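Local coordinates for protein nine-heme cytochrome C (Desulfovibrio desulfuricans, PDB 1OFW) that carries electrons through nine covalently bound c-type hemes in the periplasm and may form part of a transmembrane redox complex that passes electrons inward for sulfate reduction, at the heme c site. Residues are numbered along the deposited sequence; one frame, centred on the assembly and turned at random.

The heme c site. Residues 8, 10, 14, 16, 35-37, 39-40, 43-44, 47, 50-51, 56-59, 97, 100-101, 130, 212-213. With HEC (heme c), chain B; HEC (heme c), chain C.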
ATOM      1  N   SER A   8       6.042  -3.144  25.244  1.00 20.37           N
ATOM      2  CA  SER A   8       7.480  -3.087  25.015  1.00 18.62           C
ATOM      3  C   SER A   8       8.184  -1.967  25.765  1.00 19.98           C
ATOM      4  O   SER A   8       9.393  -2.087  25.979  1.00 20.16           O
ATOM      5  CB  SER A   8       7.763  -2.891  23.533  1.00 21.15           C
ATOM      6  OG  SER A   8       7.020  -1.840  22.965  1.00 22.27           O
ATOM      7  N   ALA A  10       8.398   1.131  24.387  1.00 16.44           N
ATOM      8  CA  ALA A  10       8.414   2.053  23.281  1.00 15.58           C
ATOM      9  C   ALA A  10       7.247   3.011  23.418  1.00 15.86           C
ATOM     10  O   ALA A  10       6.222   2.676  24.009  1.00 15.87           O
ATOM     11  CB  ALA A  10       8.294   1.391  21.907  1.00 16.55           C
ATOM     12  N   ILE A  14       4.978   7.670  17.800  1.00 14.47           N
ATOM     13  CA  ILE A  14       6.283   8.275  17.709  1.00 16.70           C
ATOM     14  C   ILE A  14       6.340   9.206  16.503  1.00 15.08           C
ATOM     15  O   ILE A  14       6.106   8.695  15.414  1.00 14.33           O
ATOM     16  CB  ILE A  14       7.391   7.182  17.528  1.00 16.38           C
ATOM     17  CG1 ILE A  14       7.435   6.162  18.661  1.00 24.29           C
ATOM     18  CG2 ILE A  14       8.753   7.813  17.262  1.00 24.52           C
ATOM     19  CD1 ILE A  14       8.181   4.863  18.398  1.00 22.74           C
ATOM     20  N   MET A  16       8.670  10.658  13.825  1.00 12.24           N
ATOM     21  CA  MET A  16       9.940  10.407  13.190  1.00 13.63           C
ATOM     22  C   MET A  16      10.307  11.555  12.269  1.00 16.83           C
ATOM     23  O   MET A  16       9.595  11.944  11.343  1.00 14.10           O
ATOM     24  CB  MET A  16       9.897   9.098  12.393  1.00 13.79           C
ATOM     25  CG  MET A  16       9.502   7.894  13.250  1.00 13.02           C
ATOM     26  SD  MET A  16       9.292   6.382  12.310  1.00 15.07           S
ATOM     27  CE  MET A  16      10.978   6.049  11.824  1.00 15.16           C
ATOM     28  N   PHE A  35       4.494   7.198  13.529  1.00 13.00           N
ATOM     29  CA  PHE A  35       4.540   5.762  13.497  1.00 11.23           C
ATOM     30  C   PHE A  35       3.803   5.228  14.718  1.00 14.60           C
ATOM     31  O   PHE A  35       4.142   5.602  15.842  1.00 13.33           O
ATOM     32  CB  PHE A  35       5.993   5.293  13.487  1.00 13.03           C
ATOM     33  CG  PHE A  35       6.142   3.789  13.560  1.00 12.21           C
ATOM     34  CD1 PHE A  35       5.812   2.981  12.478  1.00 12.90           C
ATOM     35  CD2 PHE A  35       6.587   3.153  14.694  1.00 13.24           C
ATOM     36  CE1 PHE A  35       5.940   1.628  12.513  1.00 11.87           C
ATOM     37  CE2 PHE A  35       6.716   1.783  14.712  1.00 12.72           C
ATOM     38  CZ  PHE A  35       6.379   0.977  13.651  1.00 11.42           C
ATOM     39  N   ASN A  36       2.801   4.376  14.521  1.00 11.98           N
ATOM     40  CA  ASN A  36       2.012   3.790  15.593  1.00 11.94           C
ATOM     41  C   ASN A  36       2.647   2.487  16.033  1.00 13.18           C
ATOM     42  O   ASN A  36       2.431   1.393  15.487  1.00 12.77           O
ATOM     43  CB  ASN A  36       0.556   3.606  15.115  1.00 12.39           C
ATOM     44  CG  ASN A  36      -0.357   3.362  16.303  1.00 15.25           C
ATOM     45  OD1 ASN A  36       0.052   2.645  17.215  1.00 14.00           O
ATOM     46  ND2 ASN A  36      -1.569   3.928  16.287  1.00 17.50           N
ATOM     47  N   HIS A  37       3.535   2.606  17.034  1.00 12.40           N
ATOM     48  CA  HIS A  37       4.303   1.479  17.502  1.00 10.69           C
ATOM     49  C   HIS A  37       3.406   0.434  18.149  1.00 12.88           C
ATOM     50  O   HIS A  37       3.630  -0.760  18.026  1.00 14.06           O
ATOM     51  CB  HIS A  37       5.395   1.955  18.480  1.00 12.03           C
ATOM     52  CG  HIS A  37       6.513   0.984  18.653  1.00 12.40           C
ATOM     53  ND1 HIS A  37       6.453  -0.184  19.370  1.00 13.86           N
ATOM     54  CD2 HIS A  37       7.786   0.989  18.142  1.00 12.45           C
ATOM     55  CE1 HIS A  37       7.607  -0.822  19.307  1.00 12.47           C
ATOM     56  NE2 HIS A  37       8.447  -0.129  18.560  1.00 12.41           N
ATOM     57  N   ILE A  39       0.349  -0.370  17.416  1.00 14.56           N
ATOM     58  CA  ILE A  39      -0.319  -1.246  16.431  1.00 14.64           C
ATOM     59  C   ILE A  39       0.653  -2.243  15.879  1.00 15.83           C
ATOM     60  O   ILE A  39       0.367  -3.447  15.723  1.00 16.15           O
ATOM     61  CB  ILE A  39      -0.995  -0.397  15.331  1.00 14.64           C
ATOM     62  CG1 ILE A  39      -2.346   0.135  15.844  1.00 18.07           C
ATOM     63  CG2 ILE A  39      -1.117  -1.104  14.011  1.00 22.53           C
ATOM     64  CD1 ILE A  39      -2.887   1.275  14.991  1.00 28.76           C
ATOM     65  N   HIS A  40       1.861  -1.764  15.567  1.00 14.02           N
ATOM     66  CA  HIS A  40       2.836  -2.647  14.935  1.00 13.14           C
ATOM     67  C   HIS A  40       3.346  -3.737  15.877  1.00 15.87           C
ATOM     68  O   HIS A  40       3.447  -4.897  15.493  1.00 15.89           O
ATOM     69  CB  HIS A  40       4.003  -1.821  14.385  1.00 13.76           C
ATOM     70  CG  HIS A  40       3.664  -1.146  13.071  1.00 13.18           C
ATOM     71  ND1 HIS A  40       2.978   0.051  12.973  1.00 14.52           N
ATOM     72  CD2 HIS A  40       3.949  -1.523  11.798  1.00 12.51           C
ATOM     73  CE1 HIS A  40       2.846   0.368  11.694  1.00 13.68           C
ATOM     74  NE2 HIS A  40       3.435  -0.566  10.963  1.00 12.26           N
ATOM     75  N   LYS A  43       0.999  -6.649  16.120  1.00 19.17           N
ATOM     76  CA  LYS A  43       0.867  -7.575  15.003  1.00 18.53           C
ATOM     77  C   LYS A  43       2.117  -8.310  14.566  1.00 23.11           C
ATOM     78  O   LYS A  43       2.055  -9.417  14.023  1.00 22.90           O
ATOM     79  CB  LYS A  43       0.345  -6.736  13.833  1.00 21.70           C
ATOM     80  CG  LYS A  43      -0.208  -7.439  12.631  1.00 26.48           C
ATOM     81  CD  LYS A  43      -1.386  -8.316  13.012  1.00 30.45           C
ATOM     82  CE  LYS A  43      -2.723  -8.026  12.400  1.00 40.88           C
ATOM     83  NZ  LYS A  43      -3.570  -9.258  12.470  1.00 44.01           N
ATOM     84  N   ILE A  44       3.288  -7.742  14.795  1.00 19.25           N
ATOM     85  CA  ILE A  44       4.561  -8.257  14.388  1.00 17.39           C
ATOM     86  C   ILE A  44       5.278  -8.797  15.667  1.00 29.71           C
ATOM     87  O   ILE A  44       5.640  -7.973  16.526  1.00 31.55           O
ATOM     88  CB  ILE A  44       5.392  -7.210  13.662  1.00 19.30           C
ATOM     89  CG1 ILE A  44       4.728  -6.570  12.433  1.00 21.00           C
ATOM     90  CG2 ILE A  44       6.749  -7.779  13.274  1.00 19.22           C
ATOM     91  CD1 ILE A  44       4.255  -7.563  11.408  1.00 30.44           C
ATOM     92  N   CYS A  47      10.569  -8.370  17.841  1.00 18.03           N
ATOM     93  CA  CYS A  47      11.134  -7.033  17.839  1.00 17.54           C
ATOM     94  C   CYS A  47      12.238  -6.884  16.805  1.00 19.03           C
ATOM     95  O   CYS A  47      12.354  -5.817  16.167  1.00 17.37           O
ATOM     96  CB  CYS A  47      11.725  -6.693  19.204  1.00 17.22           C
ATOM     97  SG  CYS A  47      10.657  -6.924  20.606  1.00 19.60           S
ATOM     98  N   CYS A  50      12.173  -5.748  12.886  1.00 15.06           N
ATOM     99  CA  CYS A  50      12.420  -4.355  12.580  1.00 13.84           C
ATOM    100  C   CYS A  50      13.750  -3.853  13.129  1.00 15.46           C
ATOM    101  O   CYS A  50      14.524  -3.256  12.379  1.00 16.20           O
ATOM    102  CB  CYS A  50      11.263  -3.528  13.143  1.00 13.26           C
ATOM    103  SG  CYS A  50       9.692  -4.020  12.389  1.00 14.74           S
ATOM    104  N   HIS A  51      13.957  -4.090  14.428  1.00 14.99           N
ATOM    105  CA  HIS A  51      15.193  -3.630  15.049  1.00 17.09           C
ATOM    106  C   HIS A  51      16.284  -4.661  14.762  1.00 19.74           C
ATOM    107  O   HIS A  51      16.692  -5.425  15.635  1.00 17.20           O
ATOM    108  CB  HIS A  51      14.998  -3.413  16.553  1.00 18.06           C
ATOM    109  CG  HIS A  51      13.943  -2.390  16.871  1.00 13.39           C
ATOM    110  ND1 HIS A  51      14.190  -1.052  16.780  1.00 14.12           N
ATOM    111  CD2 HIS A  51      12.657  -2.523  17.296  1.00 13.56           C
ATOM    112  CE1 HIS A  51      13.091  -0.401  17.132  1.00 13.74           C
ATOM    113  NE2 HIS A  51      12.151  -1.254  17.441  1.00 12.10           N
ATOM    114  N   PRO A  56      17.270  -1.828  20.581  1.00 21.25           N
ATOM    115  CA  PRO A  56      15.941  -1.202  20.499  1.00 18.33           C
ATOM    116  C   PRO A  56      16.116   0.294  20.534  1.00 18.31           C
ATOM    117  O   PRO A  56      15.778   0.983  21.486  1.00 18.84           O
ATOM    118  CB  PRO A  56      15.257  -1.717  21.755  1.00 23.37           C
ATOM    119  CG  PRO A  56      16.390  -1.803  22.745  1.00 23.87           C
ATOM    120  CD  PRO A  56      17.641  -2.133  21.978  1.00 25.02           C
ATOM    121  N   VAL A  57      16.644   0.804  19.428  1.00 19.52           N
ATOM    122  CA  VAL A  57      17.030   2.181  19.268  1.00 17.07           C
ATOM    123  C   VAL A  57      16.471   2.787  17.990  1.00 15.88           C
ATOM    124  O   VAL A  57      16.201   2.026  17.053  1.00 19.75           O
ATOM    125  CB  VAL A  57      18.560   2.385  19.348  0.64 21.37           C
ATOM    126  CG1 VAL A  57      19.259   2.083  18.044  0.64 19.42           C
ATOM    127  CG2 VAL A  57      18.878   3.809  19.770  0.64 22.74           C
ATOM    128  N   SER A  58      16.315   4.080  17.976  1.00 16.62           N
ATOM    129  CA  SER A  58      15.736   4.702  16.782  1.00 18.22           C
ATOM    130  C   SER A  58      16.601   4.428  15.562  1.00 21.37           C
ATOM    131  O   SER A  58      17.821   4.434  15.621  1.00 18.21           O
ATOM    132  CB  SER A  58      15.505   6.164  17.078  1.00 22.52           C
ATOM    133  OG  SER A  58      16.669   6.925  16.979  1.00 35.50           O
ATOM    134  N   CYS A  59      15.927   4.148  14.441  1.00 19.67           N
ATOM    135  CA  CYS A  59      16.649   3.875  13.203  1.00 18.02           C
ATOM    136  C   CYS A  59      17.591   5.001  12.834  1.00 15.86           C
ATOM    137  O   CYS A  59      18.682   4.748  12.308  1.00 18.44           O
ATOM    138  CB  CYS A  59      15.680   3.637  12.026  1.00 15.71           C
ATOM    139  SG  CYS A  59      14.241   2.618  12.394  1.00 15.47           S
ATOM    140  N   CYS A  97       9.816   0.149   5.884  1.00 12.51           N
ATOM    141  CA  CYS A  97       8.369   0.327   6.001  1.00 11.67           C
ATOM    142  C   CYS A  97       7.699  -0.180   4.726  1.00 13.51           C
ATOM    143  O   CYS A  97       6.752  -0.960   4.771  1.00 13.81           O
ATOM    144  CB  CYS A  97       8.011   1.774   6.204  1.00 12.47           C
ATOM    145  SG  CYS A  97       8.914   2.783   7.395  1.00 13.67           S
ATOM    146  N   CYS A 100       8.087  -4.243   4.023  1.00 13.06           N
ATOM    147  CA  CYS A 100       7.194  -5.148   4.743  1.00 13.13           C
ATOM    148  C   CYS A 100       5.750  -5.017   4.275  1.00 15.41           C
ATOM    149  O   CYS A 100       5.069  -6.026   4.135  1.00 15.68           O
ATOM    150  CB  CYS A 100       7.290  -4.862   6.242  1.00 14.89           C
ATOM    151  SG  CYS A 100       6.235  -6.003   7.147  1.00 15.27           S
ATOM    152  N   HIS A 101       5.303  -3.786   4.040  1.00 13.35           N
ATOM    153  CA  HIS A 101       3.918  -3.603   3.580  1.00 12.70           C
ATOM    154  C   HIS A 101       3.761  -4.335   2.247  1.00 15.88           C
ATOM    155  O   HIS A 101       2.743  -5.006   1.989  1.00 14.89           O
ATOM    156  CB  HIS A 101       3.587  -2.130   3.552  1.00 12.55           C
ATOM    157  CG  HIS A 101       3.516  -1.425   4.863  1.00 11.99           C
ATOM    158  ND1 HIS A 101       3.447  -0.063   4.913  1.00 14.20           N
ATOM    159  CD2 HIS A 101       3.527  -1.849   6.145  1.00 13.87           C
ATOM    160  CE1 HIS A 101       3.401   0.341   6.198  1.00 14.92           C
ATOM    161  NE2 HIS A 101       3.443  -0.740   6.957  1.00 11.37           N
ATOM    162  N   CYS A 130       1.966   7.882   5.311  1.00 13.67           N
ATOM    163  CA  CYS A 130       2.995   7.922   6.337  1.00 12.30           C
ATOM    164  C   CYS A 130       3.386   9.346   6.714  1.00 12.74           C
ATOM    165  O   CYS A 130       3.549   9.629   7.900  1.00 15.48           O
ATOM    166  CB  CYS A 130       4.224   7.143   5.871  1.00 13.46           C
ATOM    167  SG  CYS A 130       3.844   5.408   5.566  1.00 12.95           S
ATOM    168  N   LYS A 212      -6.040  -3.049   9.050  1.00 17.12           N
ATOM    169  CA  LYS A 212      -5.641  -1.694   9.296  1.00 14.48           C
ATOM    170  C   LYS A 212      -4.686  -1.168   8.238  1.00 14.18           C
ATOM    171  O   LYS A 212      -4.672   0.040   7.948  1.00 15.95           O
ATOM    172  CB  LYS A 212      -4.989  -1.568  10.687  1.00 18.35           C
ATOM    173  CG  LYS A 212      -5.979  -1.748  11.841  1.00 21.49           C
ATOM    174  CD  LYS A 212      -5.335  -1.444  13.187  1.00 27.51           C
ATOM    175  CE  LYS A 212      -6.367  -1.496  14.322  1.00 35.60           C
ATOM    176  NZ  LYS A 212      -6.865  -2.877  14.548  1.00 37.02           N
ATOM    177  N   LEU A 213      -3.876  -2.071   7.717  1.00 15.78           N
ATOM    178  CA  LEU A 213      -2.952  -1.625   6.671  1.00 14.09           C
ATOM    179  C   LEU A 213      -3.695  -1.256   5.386  1.00 13.04           C
ATOM    180  O   LEU A 213      -3.504  -0.181   4.769  1.00 14.77           O
ATOM    181  CB  LEU A 213      -1.904  -2.718   6.465  1.00 16.51           C
ATOM    182  CG  LEU A 213      -0.865  -2.441   5.393  1.00 14.12           C
ATOM    183  CD1 LEU A 213      -0.087  -1.156   5.655  1.00 14.96           C
ATOM    184  CD2 LEU A 213       0.059  -3.648   5.278  1.00 18.90           C
TER
HETATM  185 FE   HEC B1294      10.307  -0.670  18.015  1.00 13.23          FE
HETATM  186  CHA HEC B1294      11.083   2.634  18.239  1.00 13.70           C
HETATM  187  CHB HEC B1294      11.401  -1.181  21.221  1.00 12.82           C
HETATM  188  CHC HEC B1294       9.036  -3.818  17.944  1.00 16.03           C
HETATM  189  CHD HEC B1294       9.708  -0.327  14.665  1.00 11.99           C
HETATM  190  NA  HEC B1294      11.089   0.483  19.425  1.00 11.50           N
HETATM  191  C1A HEC B1294      11.303   1.841  19.346  1.00 11.19           C
HETATM  192  C2A HEC B1294      11.855   2.310  20.613  1.00 12.68           C
HETATM  193  C3A HEC B1294      11.951   1.250  21.425  1.00 15.22           C
HETATM  194  C4A HEC B1294      11.475   0.091  20.703  1.00 13.33           C
HETATM  195  CMA HEC B1294      12.458   1.154  22.881  1.00 17.44           C
HETATM  196  CAA HEC B1294      12.281   3.762  20.918  1.00 14.18           C
HETATM  197  CBA HEC B1294      13.791   3.837  20.586  1.00 17.83           C
HETATM  198  CGA HEC B1294      14.431   5.199  20.571  1.00 19.70           C
HETATM  199  O1A HEC B1294      13.776   6.226  20.304  1.00 19.75           O
HETATM  200  O2A HEC B1294      15.662   5.224  20.849  1.00 18.20           O
HETATM  201  NB  HEC B1294      10.282  -2.196  19.298  1.00 11.92           N
HETATM  202  C1B HEC B1294      10.806  -2.244  20.590  1.00 13.08           C
HETATM  203  C2B HEC B1294      10.605  -3.571  21.142  1.00 16.09           C
HETATM  204  C3B HEC B1294       9.889  -4.289  20.259  1.00 15.25           C
HETATM  205  C4B HEC B1294       9.695  -3.415  19.095  1.00 15.58           C
HETATM  206  CMB HEC B1294      11.134  -4.005  22.532  1.00 17.76           C
HETATM  207  CAB HEC B1294       9.336  -5.707  20.336  1.00 14.90           C
HETATM  208  CBB HEC B1294       8.345  -5.895  21.491  1.00 15.17           C
HETATM  209  NC  HEC B1294       9.542  -1.828  16.593  1.00 12.78           N
HETATM  210  C1C HEC B1294       9.069  -3.096  16.764  1.00 12.96           C
HETATM  211  C2C HEC B1294       8.588  -3.612  15.507  1.00 12.66           C
HETATM  212  C3C HEC B1294       8.808  -2.668  14.577  1.00 12.16           C
HETATM  213  C4C HEC B1294       9.390  -1.532  15.242  1.00 11.72           C
HETATM  214  CMC HEC B1294       8.007  -5.029  15.316  1.00 18.55           C
HETATM  215  CAC HEC B1294       8.602  -2.719  13.059  1.00 11.64           C
HETATM  216  CBC HEC B1294       7.177  -3.063  12.611  1.00 13.97           C
HETATM  217  ND  HEC B1294      10.431   0.826  16.706  1.00 11.85           N
HETATM  218  C1D HEC B1294      10.134   0.791  15.356  1.00 11.97           C
HETATM  219  C2D HEC B1294      10.292   2.096  14.790  1.00 13.48           C
HETATM  220  C3D HEC B1294      10.592   2.950  15.786  1.00 14.30           C
HETATM  221  C4D HEC B1294      10.714   2.134  16.993  1.00 12.74           C
HETATM  222  CMD HEC B1294      10.093   2.383  13.272  1.00 15.36           C
HETATM  223  CAD HEC B1294      10.763   4.468  15.730  1.00 16.41           C
HETATM  224  CBD HEC B1294      12.241   4.915  15.699  1.00 18.97           C
HETATM  225  CGD HEC B1294      12.300   6.468  15.700  1.00 19.77           C
HETATM  226  O1D HEC B1294      12.997   6.957  14.790  1.00 27.94           O
HETATM  227  O2D HEC B1294      11.707   7.136  16.561  1.00 24.25           O
HETATM  228 FE   HEC C1296       3.421  -0.674   8.952  1.00 12.91          FE
HETATM  229  CHA HEC C1296       0.082  -0.861   9.410  1.00 12.85           C
HETATM  230  CHB HEC C1296       3.201   2.761   8.635  1.00 11.09           C
HETATM  231  CHC HEC C1296       6.788  -0.439   9.148  1.00  9.87           C
HETATM  232  CHD HEC C1296       3.640  -4.091   9.029  1.00 13.52           C
HETATM  233  NA  HEC C1296       1.931   0.655   8.908  1.00 12.31           N
HETATM  234  C1A HEC C1296       0.587   0.394   9.123  1.00 11.18           C
HETATM  235  C2A HEC C1296      -0.141   1.627   8.976  1.00 11.93           C
HETATM  236  C3A HEC C1296       0.711   2.593   8.636  1.00 11.72           C
HETATM  237  C4A HEC C1296       2.045   2.009   8.721  1.00 11.16           C
HETATM  238  CMA HEC C1296       0.419   4.027   8.257  1.00 14.07           C
HETATM  239  CAA HEC C1296      -1.667   1.747   9.213  1.00 16.07           C
HETATM  240  CBA HEC C1296      -2.024   1.657  10.729  1.00 18.85           C
HETATM  241  CGA HEC C1296      -1.329   2.814  11.452  1.00 27.17           C
HETATM  242  O1A HEC C1296      -1.805   3.930  11.262  1.00 29.53           O
HETATM  243  O2A HEC C1296      -0.306   2.536  12.126  1.00 34.17           O
HETATM  244  NB  HEC C1296       4.711   0.852   8.897  1.00 11.30           N
HETATM  245  C1B HEC C1296       4.467   2.214   8.786  1.00 12.16           C
HETATM  246  C2B HEC C1296       5.712   2.949   8.834  1.00 12.42           C
HETATM  247  C3B HEC C1296       6.717   2.047   8.957  1.00 11.43           C
HETATM  248  C4B HEC C1296       6.093   0.749   9.022  1.00 11.60           C
HETATM  249  CMB HEC C1296       5.791   4.474   8.736  1.00 12.71           C
HETATM  250  CAB HEC C1296       8.234   2.224   9.001  1.00 13.02           C
HETATM  251  CBB HEC C1296       8.725   3.291  10.036  1.00 14.05           C
HETATM  252  NC  HEC C1296       4.911  -2.004   9.042  1.00 12.72           N
HETATM  253  C1C HEC C1296       6.278  -1.723   9.073  1.00 12.00           C
HETATM  254  C2C HEC C1296       7.038  -2.955   8.994  1.00 13.70           C
HETATM  255  C3C HEC C1296       6.155  -3.961   8.984  1.00 11.37           C
HETATM  256  C4C HEC C1296       4.834  -3.376   9.008  1.00 11.68           C
HETATM  257  CMC HEC C1296       8.579  -2.952   8.886  1.00 12.25           C
HETATM  258  CAC HEC C1296       6.349  -5.460   8.873  1.00 13.05           C
HETATM  259  CBC HEC C1296       7.645  -6.043   9.489  1.00 15.97           C
HETATM  260  ND  HEC C1296       2.119  -2.175   9.179  1.00 12.24           N
HETATM  261  C1D HEC C1296       2.406  -3.517   9.180  1.00 13.64           C
HETATM  262  C2D HEC C1296       1.183  -4.265   9.382  1.00 14.13           C
HETATM  263  C3D HEC C1296       0.204  -3.371   9.583  1.00 14.28           C
HETATM  264  C4D HEC C1296       0.760  -2.048   9.393  1.00 12.23           C
HETATM  265  CMD HEC C1296       1.107  -5.785   9.384  1.00 16.62           C
HETATM  266  CAD HEC C1296      -1.265  -3.617   9.952  1.00 15.10           C
HETATM  267  CBD HEC C1296      -1.384  -3.905  11.468  1.00 17.27           C
HETATM  268  CGD HEC C1296      -2.755  -4.426  11.862  1.00 23.26           C
HETATM  269  O1D HEC C1296      -3.169  -4.233  13.028  1.00 22.22           O
HETATM  270  O2D HEC C1296      -3.419  -5.044  11.015  1.00 21.94           O
HETATM  271  O   HOH W   1       1.990   3.712  11.860  1.00 14.88           O
HETATM  272  O   HOH W   2      -2.222  -4.373  15.598  1.00 18.90           O
HETATM  273  O   HOH W   3      -5.990  -5.219  11.349  1.00 23.54           O
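Six nitrogens grip FE of the chain C heme: four pyrrole nitrogens, His101 NE2, and His40 NE2 at 2.0 Å. In the second shell, His40 ND1 donates to the backbone oxygen Asn36 O at 2.9 Å. That oxygen lies in the ring plane, so the bond fixes the ring's rotation and may give the ligand some imidazolate character. In this class III cytochrome c site both irons are bis-histidine and near octahedral. Each heme is attached through a CXXCH motif, which supplies the thioether cysteines (Cys47 and Cys50 for chain B, Cys97 and Cys100 for chain C) and one axial histidine (His51 or His101), while His37 and His40 bring the other ligand from helix 37-43. The His101 ring lies between Leu213 CD1, over the centre of one face, and Cys97 O, towards the rim of the other. Ala10 CB caps the His37 ring.

Phe35 wedges between the hemes, CG anti to the backbone N (chi1 176°). Its CE1 edge meets pyrrole B of the chain C heme at 67° between planes and rests over the His40 ring, while methyl CMD of the chain B heme sits 3.8 Å from the phenyl centroid. Asn36 OD1 accepts from Ile39 N at 3.0 Å, near the start of helix 37-43. Water joins Asn36 N to propionate oxygen O2A of the chain C heme. The D propionate of the same heme reaches Ile39 O from O1D and Lys212 N from O2D, each through a water, flanked by the aliphatic stems of Lys43 and Lys212.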